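Local coordinates for protein CrRbcX-IIa (Chlamydomonas reinhardtii, PDB 5BS1) that probably acts as a chaperone in the assembly of Rubisco, working as an all-helical homodimer of the RbcX family, at residues A[21-32]-A[89-99]. Sequence-based numbering, arbitrary orientation.
Sequences LRSLFTFVAARV and VREAYLDEFEW
Ala29 and Arg90 mark the closest backbone approach between helix 21-32 and helix 89-96, with their CA atoms 5.0 Å apart. The helix axes come within 8.5 Å, and their N-to-C directions lie at 111°. This is a helix-helix crossing in the all-helical RbcX fold, where the turn into the long C-terminal helix also packs on the first helix. At the crossing the small Ala29 lets the helices close in, and its CB lies 3.6 Å from CG1 of Val89. Phe25 is the hub of an aromatic cluster with Tyr93, Phe97 and Trp99. Its CG is anti to the carbonyl carbon (chi1 -59°), which sends the ring out to the turn. Tyr93 turns an edge to the Phe25 face in an offset edge-to-face pair. Phe25 in turn presents its own edge to Phe97, with CE1 over the centre of that ring. CH2 of Trp99 meets the Phe25 rim near its plane, and CD2 of Leu94 touches CD2 of Phe25 at 3.6 Å. With Phe25 replaced by alanine, a gap is likely to open between the helix and the turn, and Tyr93 and Phe97 would probably lose their shared partner. Val28 CG1 sits over the centre of one face of the Tyr93 ring in a CH-pi contact, 3.9 Å from the centroid. The polar flank combines salt bridges with hydrogen bonds. Arg22 NH1 lies over one face of the Arg90 guanidinium, and both arginines form salt bridges to Asp69, which probably lets them sit so close. Asn114 of the second subunit also accepts a bond from Arg90, so this flank joins the dimer interface. Across the helices, Arg90 NH1 donates to Thr26 OG1 at 3.0 Å, with the oxygen near the guanidinium plane and an N-H...O angle of 156°.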
loop_
_atom_site.group_PDB
_atom_site.type_symbol
_atom_site.label_atom_id
_atom_site.label_comp_id
_atom_site.label_asym_id
_atom_site.label_seq_id
_atom_site.Cartn_x
_atom_site.Cartn_y
_atom_site.Cartn_z
ATOM N N LEU A 21 1.182 -2.871 -3.886
ATOM C CA LEU A 21 1.835 -1.970 -4.865
ATOM C C LEU A 21 1.593 -2.473 -6.286
ATOM O O LEU A 21 1.314 -1.681 -7.187
ATOM C CB LEU A 21 3.337 -1.831 -4.625
ATOM C CG LEU A 21 3.742 -0.983 -3.423
ATOM C CD1 LEU A 21 5.199 -1.188 -3.143
ATOM C CD2 LEU A 21 3.415 0.483 -3.619
ATOM N N ARG A 22 1.658 -3.786 -6.487
ATOM C CA ARG A 22 1.406 -4.340 -7.811
ATOM C C ARG A 22 0.024 -3.968 -8.296
ATOM O O ARG A 22 -0.160 -3.629 -9.474
ATOM C CB ARG A 22 1.608 -5.871 -7.795
ATOM C CG ARG A 22 3.095 -6.264 -7.693
ATOM C CD ARG A 22 3.404 -7.644 -8.245
ATOM N NE ARG A 22 2.918 -7.644 -9.606
ATOM C CZ ARG A 22 2.025 -8.463 -10.142
ATOM N NH1 ARG A 22 1.562 -8.161 -11.354
ATOM N NH2 ARG A 22 1.650 -9.590 -9.535
ATOM N N SER A 23 -0.966 -4.058 -7.415
ATOM C CA SER A 23 -2.344 -3.658 -7.777
ATOM C C SER A 23 -2.415 -2.175 -8.065
ATOM O O SER A 23 -3.051 -1.724 -9.031
ATOM C CB SER A 23 -3.366 -4.005 -6.698
ATOM O OG SER A 23 -3.561 -5.393 -6.621
ATOM N N LEU A 24 -1.751 -1.377 -7.232
ATOM C CA LEU A 24 -1.679 0.068 -7.482
ATOM C C LEU A 24 -1.085 0.375 -8.863
ATOM O O LEU A 24 -1.599 1.209 -9.614
ATOM C CB LEU A 24 -0.873 0.758 -6.382
ATOM C CG LEU A 24 -0.637 2.256 -6.568
ATOM C CD1 LEU A 24 -1.941 3.031 -6.554
ATOM C CD2 LEU A 24 0.339 2.816 -5.548
ATOM N N PHE A 25 -0.006 -0.301 -9.228
ATOM C CA PHE A 25 0.673 -0.069 -10.489
ATOM C C PHE A 25 -0.204 -0.454 -11.666
ATOM O O PHE A 25 -0.194 0.207 -12.702
ATOM C CB PHE A 25 2.029 -0.776 -10.536
ATOM C CG PHE A 25 3.014 -0.360 -9.443
ATOM C CD1 PHE A 25 2.899 0.837 -8.730
ATOM C CD2 PHE A 25 4.102 -1.163 -9.195
ATOM C CE1 PHE A 25 3.830 1.183 -7.747
ATOM C CE2 PHE A 25 5.018 -0.828 -8.210
ATOM C CZ PHE A 25 4.896 0.357 -7.506
ATOM N N THR A 26 -0.982 -1.519 -11.505
ATOM C CA THR A 26 -1.913 -1.914 -12.533
ATOM C C THR A 26 -2.955 -0.841 -12.748
ATOM O O THR A 26 -3.292 -0.511 -13.885
ATOM C CB THR A 26 -2.577 -3.273 -12.183
ATOM O OG1 THR A 26 -1.536 -4.265 -12.015
ATOM C CG2 THR A 26 -3.530 -3.721 -13.280
ATOM N N PHE A 27 -3.479 -0.285 -11.652
ATOM C CA PHE A 27 -4.471 0.802 -11.696
ATOM C C PHE A 27 -3.883 2.064 -12.308
ATOM O O PHE A 27 -4.520 2.719 -13.147
ATOM C CB PHE A 27 -4.968 1.069 -10.273
ATOM C CG PHE A 27 -5.929 2.211 -10.170
ATOM C CD1 PHE A 27 -7.269 2.011 -10.414
ATOM C CD2 PHE A 27 -5.483 3.486 -9.851
ATOM C CE1 PHE A 27 -8.157 3.079 -10.316
ATOM C CE2 PHE A 27 -6.360 4.546 -9.751
ATOM C CZ PHE A 27 -7.693 4.336 -9.983
ATOM N N VAL A 28 -2.666 2.403 -11.906
ATOM C CA VAL A 28 -1.961 3.546 -12.492
ATOM C C VAL A 28 -1.836 3.371 -14.004
ATOM O O VAL A 28 -2.107 4.314 -14.774
ATOM C CB VAL A 28 -0.575 3.770 -11.848
ATOM C CG1 VAL A 28 0.271 4.734 -12.680
ATOM C CG2 VAL A 28 -0.758 4.307 -10.446
ATOM N N ALA A 29 -1.397 2.194 -14.424
ATOM C CA ALA A 29 -1.244 1.880 -15.845
ATOM C C ALA A 29 -2.568 2.077 -16.582
ATOM O O ALA A 29 -2.597 2.612 -17.697
ATOM C CB ALA A 29 -0.721 0.461 -16.069
ATOM N N ALA A 30 -3.644 1.561 -16.021
ATOM C CA ALA A 30 -4.959 1.682 -16.630
ATOM C C ALA A 30 -5.345 3.140 -16.826
ATOM O O ALA A 30 -5.894 3.511 -17.890
ATOM C CB ALA A 30 -6.025 0.983 -15.792
ATOM N N ARG A 31 -5.097 3.970 -15.808
ATOM C CA ARG A 31 -5.376 5.400 -15.934
ATOM C C ARG A 31 -4.545 6.044 -17.004
ATOM O O ARG A 31 -5.061 6.858 -17.768
ATOM C CB ARG A 31 -5.147 6.140 -14.623
ATOM C CG ARG A 31 -6.164 5.849 -13.555
ATOM C CD ARG A 31 -5.942 6.836 -12.410
ATOM N NE ARG A 31 -6.485 8.174 -12.731
ATOM C CZ ARG A 31 -5.907 9.345 -12.454
ATOM N NH1 ARG A 31 -6.536 10.471 -12.781
ATOM N NH2 ARG A 31 -4.716 9.418 -11.880
ATOM N N VAL A 32 -3.265 5.696 -17.074
ATOM C CA VAL A 32 -2.357 6.211 -18.103
ATOM C C VAL A 32 -2.854 5.869 -19.490
ATOM O O VAL A 32 -2.943 6.738 -20.358
ATOM C CB VAL A 32 -0.911 5.673 -17.915
ATOM C CG1 VAL A 32 -0.041 5.889 -19.155
ATOM C CG2 VAL A 32 -0.264 6.315 -16.708
ATOM N N VAL A 89 2.924 -0.881 -19.693
ATOM C CA VAL A 89 2.910 0.353 -18.908
ATOM C C VAL A 89 3.152 0.047 -17.420
ATOM O O VAL A 89 3.914 0.751 -16.751
ATOM C CB VAL A 89 1.627 1.168 -19.168
ATOM C CG1 VAL A 89 1.505 2.348 -18.218
ATOM C CG2 VAL A 89 1.611 1.670 -20.607
ATOM N N ARG A 90 2.504 -0.972 -16.882
ATOM C CA ARG A 90 2.677 -1.265 -15.458
ATOM C C ARG A 90 4.094 -1.757 -15.150
ATOM O O ARG A 90 4.610 -1.499 -14.069
ATOM C CB ARG A 90 1.614 -2.219 -14.909
ATOM C CG ARG A 90 1.813 -3.686 -15.261
ATOM C CD ARG A 90 0.699 -4.534 -14.692
ATOM N NE ARG A 90 0.880 -5.942 -14.992
ATOM C CZ ARG A 90 0.197 -6.940 -14.421
ATOM N NH1 ARG A 90 -0.728 -6.699 -13.517
ATOM N NH2 ARG A 90 0.424 -8.201 -14.785
ATOM N N GLU A 91 4.741 -2.411 -16.119
ATOM C CA GLU A 91 6.120 -2.850 -15.968
ATOM C C GLU A 91 7.070 -1.646 -16.086
ATOM O O GLU A 91 8.002 -1.500 -15.262
ATOM C CB GLU A 91 6.447 -3.931 -17.010
ATOM C CG GLU A 91 7.847 -4.507 -16.848
ATOM C CD GLU A 91 8.076 -5.829 -17.590
ATOM O OE1 GLU A 91 7.126 -6.563 -17.961
ATOM O OE2 GLU A 91 9.268 -6.180 -17.769
ATOM N N ALA A 92 6.823 -0.772 -17.051
ATOM C CA ALA A 92 7.615 0.435 -17.188
ATOM C C ALA A 92 7.523 1.299 -15.937
ATOM O O ALA A 92 8.505 1.900 -15.516
ATOM C CB ALA A 92 7.195 1.233 -18.409
ATOM N N TYR A 93 6.363 1.282 -15.299
ATOM C CA TYR A 93 6.093 2.140 -14.143
ATOM C C TYR A 93 6.976 1.755 -12.959
ATOM O O TYR A 93 7.275 2.597 -12.127
ATOM C CB TYR A 93 4.601 2.153 -13.751
ATOM C CG TYR A 93 4.287 3.189 -12.738
ATOM C CD1 TYR A 93 3.902 2.844 -11.450
ATOM C CD2 TYR A 93 4.421 4.530 -13.046
ATOM C CE1 TYR A 93 3.597 3.800 -10.508
ATOM C CE2 TYR A 93 4.163 5.505 -12.098
ATOM C CZ TYR A 93 3.770 5.136 -10.834
ATOM O OH TYR A 93 3.555 6.121 -9.880
ATOM N N LEU A 94 7.446 0.521 -12.923
ATOM C CA LEU A 94 8.367 0.092 -11.875
ATOM C C LEU A 94 9.583 0.980 -11.767
ATOM O O LEU A 94 10.105 1.177 -10.663
ATOM C CB LEU A 94 8.831 -1.350 -12.092
ATOM C CG LEU A 94 7.746 -2.413 -12.088
ATOM C CD1 LEU A 94 8.299 -3.743 -12.559
ATOM C CD2 LEU A 94 7.145 -2.489 -10.692
ATOM N N ASP A 95 10.060 1.479 -12.894
ATOM C CA ASP A 95 11.256 2.297 -12.901
ATOM C C ASP A 95 10.951 3.805 -12.812
ATOM O O ASP A 95 11.865 4.571 -12.559
ATOM C CB ASP A 95 12.068 1.995 -14.129
ATOM C CG ASP A 95 12.662 0.603 -14.100
ATOM O OD1 ASP A 95 12.901 0.063 -13.013
ATOM O OD2 ASP A 95 12.870 0.072 -15.191
ATOM N N GLU A 96 9.689 4.183 -12.961
ATOM C CA GLU A 96 9.229 5.575 -12.806
ATOM C C GLU A 96 8.897 5.885 -11.356
ATOM O O GLU A 96 9.132 6.997 -10.860
ATOM C CB GLU A 96 7.983 5.804 -13.665
ATOM C CG GLU A 96 8.242 5.552 -15.144
ATOM C CD GLU A 96 6.961 5.397 -15.945
ATOM O OE1 GLU A 96 5.960 6.100 -15.640
ATOM O OE2 GLU A 96 6.955 4.557 -16.867
ATOM N N PHE A 97 8.348 4.893 -10.664
ATOM C CA PHE A 97 7.862 5.076 -9.290
ATOM C C PHE A 97 9.021 5.467 -8.389
ATOM O O PHE A 97 10.102 4.886 -8.438
ATOM C CB PHE A 97 7.230 3.776 -8.798
ATOM C CG PHE A 97 6.572 3.849 -7.446
ATOM C CD1 PHE A 97 5.371 4.524 -7.266
ATOM C CD2 PHE A 97 7.105 3.178 -6.358
ATOM C CE1 PHE A 97 4.741 4.539 -6.054
ATOM C CE2 PHE A 97 6.489 3.205 -5.144
ATOM C CZ PHE A 97 5.308 3.908 -4.969
ATOM N N GLU A 98 8.781 6.474 -7.567
ATOM C CA GLU A 98 9.849 7.020 -6.706
ATOM C C GLU A 98 9.883 6.249 -5.377
ATOM O O GLU A 98 9.321 6.656 -4.374
ATOM C CB GLU A 98 9.649 8.520 -6.518
ATOM C CG GLU A 98 9.805 9.224 -7.857
ATOM C CD GLU A 98 9.513 10.706 -7.829
ATOM O OE1 GLU A 98 9.875 11.328 -6.850
ATOM O OE2 GLU A 98 8.979 11.251 -8.816
ATOM N N TRP A 99 10.572 5.130 -5.400
ATOM C CA TRP A 99 10.623 4.193 -4.286
ATOM C C TRP A 99 11.177 4.821 -3.037
ATOM O O TRP A 99 10.605 4.670 -1.963
ATOM C CB TRP A 99 11.509 2.981 -4.657
ATOM C CG TRP A 99 10.941 2.171 -5.764
ATOM C CD1 TRP A 99 11.239 2.275 -7.102
ATOM C CD2 TRP A 99 9.973 1.124 -5.649
ATOM N NE1 TRP A 99 10.484 1.385 -7.814
ATOM C CE2 TRP A 99 9.727 0.639 -6.954
ATOM C CE3 TRP A 99 9.303 0.550 -4.581
ATOM C CZ2 TRP A 99 8.818 -0.376 -7.206
ATOM C CZ3 TRP A 99 8.380 -0.477 -4.838
ATOM C CH2 TRP A 99 8.167 -0.924 -6.135
#